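PDB 4OQ1: cell wall surface anchor family protein, which serves as an ancillary pilin of Streptococcus pneumoniae, probably anchoring the pilus to the bacterial cell wall. Local coordinates for residues G186-S191 against R198-D203; L234-Q239 against V246-V251. The protein carries 3 engineered substitutions. All blocks are in the same frame, centred on the assembly; numbering follows the deposited sequence.

Both contacts belong to one CnaB-type domain with a prealbumin-like fold, and they follow in series along the chain, contact 1 closing before contact 2 opens. Their centres lie about 15 Å apart and their nearest atoms about 8 Å apart, so they do not touch; what joins them is the antiparallel sheet to which strands 189-190, 200-201 and 235-240 all belong. Contact 1 lies near the surface of the domain, its centre about 3 Å from that of the chain; hydrogen bonds tie the loop before strand 189-190 to strand 200-201 and the residues leading into it. Contact 2, about 14 Å from the chain centre, packs this sheet against that of strand 246-254, mainly through side chains, with no hydrogen bond between its segments.

Contact 1 (G186-S191 against R198-D203); sequences GEYRYS and RTLYTD
The carbonyl oxygen of Gly-186 is gripped by both terminal nitrogens of Arg-198. NH1 of Arg-198 lies 2.7 Å from O of Gly-186, in the carbonyl plane, and NH2 of Arg-198 completes the fork at 3.0 Å from the same O, tilted from that plane. The oxygen sits almost in the guanidinium plane, where the N-H groups point, although the NH2 bond is the more bent. Arginine suits this end-on grip because its two terminal nitrogens can share one acceptor; a bend at chi3 turns the group toward Gly-186. Glycine suits the other end: it adopts a positive phi readily, and NH2 of Arg-189 crowds the place where a CB would stand.

In the prealbumin-like fold of this CnaB domain, the loop leading into strand 189-190 is thereby tied to the approach to strand 200-201. Tyr-188 makes the second tie: with CG beside the backbone N (chi1 -63°), its ring reaches across the gap and presents OH as acceptor to the backbone N of Tyr-201, 3.1 Å away and nearly straight at 167°. Tyrosine joins this polar tip to a broad apolar ring, one face of which is met by Leu-200, its CB 4.1 Å from CZ of Tyr-188. The opposite face carries CG of Glu-187 over its centre. Leu-200 also packs on Phe-220 and, together with Tyr-188, on Ile-208, so the partly exposed ring lies against the buried Leu-200. NH2 of Arg-198 passes 3.7 Å from CE1 of Tyr-188, the guanidinium and ring planes inclined by 44°.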
loop_
_atom_site.group_PDB
_atom_site.type_symbol
_atom_site.label_atom_id
_atom_site.label_comp_id
_atom_site.label_asym_id
_atom_site.label_seq_id
_atom_site.Cartn_x
_atom_site.Cartn_y
_atom_site.Cartn_z
ATOM N N GLY A 186 -4.000 -5.771 5.288
ATOM C CA GLY A 186 -3.013 -5.749 6.292
ATOM C C GLY A 186 -1.961 -4.810 5.804
ATOM O O GLY A 186 -2.239 -3.893 5.021
ATOM N N GLU A 187 -0.732 -5.095 6.198
ATOM C CA GLU A 187 0.343 -4.200 6.004
ATOM C C GLU A 187 1.585 -5.047 5.828
ATOM O O GLU A 187 2.334 -5.270 6.795
ATOM C CB GLU A 187 0.473 -3.340 7.259
ATOM C CG GLU A 187 1.548 -2.284 7.320
ATOM C CD GLU A 187 1.521 -1.557 8.690
ATOM O OE1 GLU A 187 1.650 -2.209 9.758
ATOM O OE2 GLU A 187 1.371 -0.323 8.705
ATOM N N TYR A 188 1.865 -5.516 4.626
ATOM C CA TYR A 188 1.023 -5.445 3.442
ATOM C C TYR A 188 1.112 -6.809 2.771
ATOM O O TYR A 188 2.202 -7.289 2.624
ATOM C CB TYR A 188 1.612 -4.424 2.483
ATOM C CG TYR A 188 1.671 -2.998 2.970
ATOM C CD1 TYR A 188 0.500 -2.184 3.044
ATOM C CD2 TYR A 188 2.882 -2.437 3.379
ATOM C CE1 TYR A 188 0.566 -0.855 3.469
ATOM C CE2 TYR A 188 2.957 -1.101 3.816
ATOM C CZ TYR A 188 1.815 -0.302 3.834
ATOM O OH TYR A 188 1.937 1.003 4.235
ATOM N N ARG A 189 0.004 -7.373 2.288
ATOM C CA ARG A 189 -0.095 -8.711 1.805
ATOM C C ARG A 189 -1.145 -8.664 0.752
ATOM O O ARG A 189 -2.172 -8.035 0.938
ATOM C CB ARG A 189 -0.505 -9.703 2.893
ATOM C CG ARG A 189 0.459 -9.575 4.085
ATOM C CD ARG A 189 0.228 -10.519 5.239
ATOM N NE ARG A 189 -0.610 -9.824 6.181
ATOM C CZ ARG A 189 -1.918 -10.002 6.317
ATOM N NH1 ARG A 189 -2.583 -10.921 5.604
ATOM N NH2 ARG A 189 -2.547 -9.249 7.210
ATOM N N TYR A 190 -0.890 -9.303 -0.360
ATOM C CA TYR A 190 -1.857 -9.408 -1.395
ATOM C C TYR A 190 -3.039 -10.237 -0.927
ATOM O O TYR A 190 -2.869 -11.233 -0.238
ATOM C CB TYR A 190 -1.190 -10.098 -2.617
ATOM C CG TYR A 190 -2.082 -10.439 -3.715
ATOM C CD1 TYR A 190 -2.314 -9.545 -4.760
ATOM C CD2 TYR A 190 -2.703 -11.657 -3.777
ATOM C CE1 TYR A 190 -3.145 -9.796 -5.778
ATOM C CE2 TYR A 190 -3.560 -11.939 -4.842
ATOM C CZ TYR A 190 -3.725 -11.035 -5.848
ATOM O OH TYR A 190 -4.541 -11.290 -6.868
ATOM N N SER A 191 -4.225 -9.840 -1.328
ATOM C CA SER A 191 -5.373 -10.700 -1.222
ATOM C C SER A 191 -6.269 -10.329 -2.335
ATOM O O SER A 191 -6.594 -9.157 -2.498
ATOM C CB SER A 191 -6.113 -10.499 0.103
ATOM O OG SER A 191 -7.471 -10.908 0.015
ATOM N N ARG A 198 -5.227 1.762 -1.951
ATOM C CA ARG A 198 -4.432 2.186 -0.807
ATOM C C ARG A 198 -3.074 2.770 -1.249
ATOM O O ARG A 198 -2.460 2.330 -2.235
ATOM C CB ARG A 198 -4.222 1.057 0.209
ATOM C CG ARG A 198 -5.501 0.483 0.782
ATOM C CD ARG A 198 -5.276 -0.747 1.613
ATOM N NE ARG A 198 -4.368 -0.469 2.737
ATOM C CZ ARG A 198 -3.775 -1.397 3.507
ATOM N NH1 ARG A 198 -3.987 -2.706 3.312
ATOM N NH2 ARG A 198 -2.945 -1.015 4.459
ATOM N N THR A 199 -2.638 3.773 -0.501
ATOM C CA THR A 199 -1.298 4.263 -0.585
ATOM C C THR A 199 -0.509 3.549 0.431
ATOM O O THR A 199 -0.951 3.404 1.582
ATOM C CB THR A 199 -1.245 5.776 -0.405
ATOM O OG1 THR A 199 -2.054 6.344 -1.457
ATOM C CG2 THR A 199 0.126 6.300 -0.570
ATOM N N LEU A 200 0.664 3.091 0.014
ATOM C CA LEU A 200 1.604 2.347 0.912
ATOM C C LEU A 200 2.677 3.336 1.345
ATOM O O LEU A 200 3.255 4.018 0.523
ATOM C CB LEU A 200 2.270 1.222 0.060
ATOM C CG LEU A 200 1.539 0.084 -0.640
ATOM C CD1 LEU A 200 0.648 0.475 -1.813
ATOM C CD2 LEU A 200 2.441 -0.991 -1.191
ATOM N N TYR A 201 3.079 3.372 2.639
ATOM C CA TYR A 201 4.000 4.356 3.100
ATOM C C TYR A 201 5.236 3.701 3.696
ATOM O O TYR A 201 5.114 2.762 4.467
ATOM C CB TYR A 201 3.350 5.246 4.284
ATOM C CG TYR A 201 2.237 6.117 3.778
ATOM C CD1 TYR A 201 0.953 5.655 3.800
ATOM C CD2 TYR A 201 2.492 7.344 3.208
ATOM C CE1 TYR A 201 -0.093 6.406 3.282
ATOM C CE2 TYR A 201 1.470 8.123 2.631
ATOM C CZ TYR A 201 0.173 7.699 2.735
ATOM O OH TYR A 201 -0.867 8.421 2.149
ATOM N N THR A 202 6.374 4.244 3.363
ATOM C CA THR A 202 7.688 3.869 3.950
ATOM C C THR A 202 7.668 3.975 5.423
ATOM O O THR A 202 7.180 5.007 5.920
ATOM C CB THR A 202 8.911 4.552 3.311
ATOM O OG1 THR A 202 8.969 6.020 3.451
ATOM C CG2 THR A 202 8.976 4.153 1.795
ATOM N N ASP A 203 8.392 3.050 6.075
ATOM C CA ASP A 203 8.443 2.961 7.559
ATOM C C ASP A 203 9.665 3.702 8.054
ATOM O O ASP A 203 10.335 4.365 7.294
ATOM C CB ASP A 203 8.432 1.510 8.078
ATOM C CG ASP A 203 9.648 0.687 7.627
ATOM O OD1 ASP A 203 10.654 1.220 7.158
ATOM O OD2 ASP A 203 9.565 -0.552 7.710
#

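Contact 2 (L234-Q239 against V246-V251); sequences LDTDVQ and VTITVV
Thr-236 and Ile-248 meet tip to tip, CG2 of Thr-236 standing 3.5 Å from CD1 of Ile-248, between the two sheets of a CnaB domain with a prealbumin-like fold. Strands 235-239 and 246-251 run almost antiparallel, their directions 170° apart, but their axes come no closer than 8.3 Å and no hydrogen bond links them. Strand 235-240 instead pairs with 216-224, and strand 246-254 with 150-157, so the contact is one of sheet on sheet. Alternate residues point across the interface: Thr-236 and Val-238 from one strand, Val-246, Ile-248 and Val-250 from the other.

Ile-248 fills the middle with two arms. Its CG1 lies between the backbone N and carbonyl carbon (chi1 48°), and the extended continuation carries CD1 to Thr-236. The other arm, CG2 of Ile-248, lies 4.0 Å from CG2 of Val-238, the two side chains crossing at about a right angle; isoleucine suits the place because its branches leave CB in different directions to meet different residues. On the outward side of strand 235-240, the exposed Asp-237 forms a salt bridge with Arg-219. Threonine suits the partly exposed position 236, offering a methyl to the apolar interface while OG1 turns toward Val-250, whose CG2 is 3.6 Å from that oxygen. The buried, wholly apolar Val-238 lies alongside Val-246, running the opposite way, CG2 of Val-238 coming within 3.5 Å of CG1 of Val-246.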
loop_
_atom_site.group_PDB
_atom_site.type_symbol
_atom_site.label_atom_id
_atom_site.label_comp_id
_atom_site.label_asym_id
_atom_site.label_seq_id
_atom_site.Cartn_x
_atom_site.Cartn_y
_atom_site.Cartn_z
ATOM N N LEU A 234 9.214 8.361 -11.234
ATOM C CA LEU A 234 7.914 8.070 -10.619
ATOM C C LEU A 234 7.615 6.542 -10.369
ATOM O O LEU A 234 7.108 6.098 -9.321
ATOM C CB LEU A 234 6.831 8.610 -11.516
ATOM C CG LEU A 234 5.509 8.706 -10.767
ATOM C CD1 LEU A 234 5.641 9.736 -9.698
ATOM C CD2 LEU A 234 4.375 9.102 -11.721
ATOM N N ASP A 235 7.910 5.767 -11.413
ATOM C CA ASP A 235 7.701 4.325 -11.446
ATOM C C ASP A 235 8.994 3.556 -11.213
ATOM O O ASP A 235 10.018 3.867 -11.823
ATOM C CB ASP A 235 7.178 3.985 -12.880
ATOM C CG ASP A 235 5.832 4.452 -13.101
ATOM O OD1 ASP A 235 5.118 4.655 -12.082
ATOM O OD2 ASP A 235 5.423 4.603 -14.283
ATOM N N THR A 236 8.956 2.538 -10.341
ATOM C CA THR A 236 10.075 1.625 -10.178
ATOM C C THR A 236 9.488 0.203 -10.394
ATOM O O THR A 236 8.605 -0.266 -9.659
ATOM C CB THR A 236 10.756 1.775 -8.787
ATOM O OG1 THR A 236 11.272 3.095 -8.656
ATOM C CG2 THR A 236 11.907 0.801 -8.702
ATOM N N ASP A 237 10.002 -0.483 -11.397
ATOM C CA ASP A 237 9.486 -1.763 -11.849
ATOM C C ASP A 237 10.086 -2.878 -11.072
ATOM O O ASP A 237 11.218 -2.803 -10.575
ATOM C CB ASP A 237 9.797 -1.939 -13.366
ATOM C CG ASP A 237 8.721 -1.321 -14.248
ATOM O OD1 ASP A 237 7.962 -0.374 -13.856
ATOM O OD2 ASP A 237 8.608 -1.813 -15.380
ATOM N N VAL A 238 9.348 -3.957 -10.930
ATOM C CA VAL A 238 9.916 -5.079 -10.169
ATOM C C VAL A 238 9.230 -6.326 -10.737
ATOM O O VAL A 238 8.099 -6.246 -11.206
ATOM C CB VAL A 238 9.724 -4.949 -8.640
ATOM C CG1 VAL A 238 8.325 -5.117 -8.264
ATOM C CG2 VAL A 238 10.512 -6.049 -7.949
ATOM N N GLN A 239 9.997 -7.413 -10.832
ATOM C CA GLN A 239 9.537 -8.671 -11.435
ATOM C C GLN A 239 9.722 -9.769 -10.405
ATOM O O GLN A 239 10.822 -9.931 -9.803
ATOM C CB GLN A 239 10.292 -9.004 -12.699
ATOM C CG GLN A 239 9.766 -10.290 -13.401
ATOM C CD GLN A 239 10.528 -10.635 -14.695
ATOM O OE1 GLN A 239 11.681 -11.070 -14.682
ATOM N NE2 GLN A 239 9.893 -10.374 -15.803
ATOM N N VAL A 246 13.046 -10.065 -3.512
ATOM C CA VAL A 246 13.514 -9.014 -4.427
ATOM C C VAL A 246 13.512 -7.642 -3.696
ATOM O O VAL A 246 12.539 -7.281 -3.070
ATOM C CB VAL A 246 12.626 -8.966 -5.635
ATOM C CG1 VAL A 246 13.182 -7.935 -6.574
ATOM C CG2 VAL A 246 12.593 -10.313 -6.324
ATOM N N THR A 247 14.665 -6.982 -3.653
ATOM C CA THR A 247 14.846 -5.649 -3.063
ATOM C C THR A 247 15.092 -4.615 -4.158
ATOM O O THR A 247 15.906 -4.883 -5.053
ATOM C CB THR A 247 16.016 -5.727 -2.074
ATOM O OG1 THR A 247 15.647 -6.656 -1.043
ATOM C CG2 THR A 247 16.284 -4.413 -1.428
ATOM N N ILE A 248 14.311 -3.500 -4.172
ATOM C CA ILE A 248 14.506 -2.432 -5.087
ATOM C C ILE A 248 14.726 -1.164 -4.209
ATOM O O ILE A 248 14.167 -1.036 -3.075
ATOM C CB ILE A 248 13.301 -2.142 -6.062
ATOM C CG1 ILE A 248 12.016 -2.088 -5.304
ATOM C CG2 ILE A 248 13.160 -3.177 -7.149
ATOM C CD1 ILE A 248 10.911 -1.423 -6.125
ATOM N N THR A 249 15.591 -0.285 -4.713
ATOM C CA THR A 249 16.043 0.909 -3.983
ATOM C C THR A 249 15.659 2.107 -4.820
ATOM O O THR A 249 16.028 2.203 -6.000
ATOM C CB THR A 249 17.537 0.871 -3.730
ATOM O OG1 THR A 249 17.843 -0.213 -2.853
ATOM C CG2 THR A 249 18.037 2.189 -3.114
ATOM N N VAL A 250 14.833 2.994 -4.244
ATOM C CA VAL A 250 14.381 4.155 -4.933
ATOM C C VAL A 250 15.031 5.404 -4.267
ATOM O O VAL A 250 15.042 5.544 -3.032
ATOM C CB VAL A 250 12.847 4.281 -4.809
ATOM C CG1 VAL A 250 12.320 5.515 -5.499
ATOM C CG2 VAL A 250 12.105 3.019 -5.157
ATOM N N VAL A 251 15.580 6.249 -5.105
ATOM C CA VAL A 251 16.438 7.393 -4.738
ATOM C C VAL A 251 15.686 8.718 -4.984
ATOM O O VAL A 251 15.035 8.948 -6.032
ATOM C CB VAL A 251 17.755 7.449 -5.539
ATOM C CG1 VAL A 251 18.616 8.615 -5.036
ATOM C CG2 VAL A 251 18.524 6.140 -5.469
#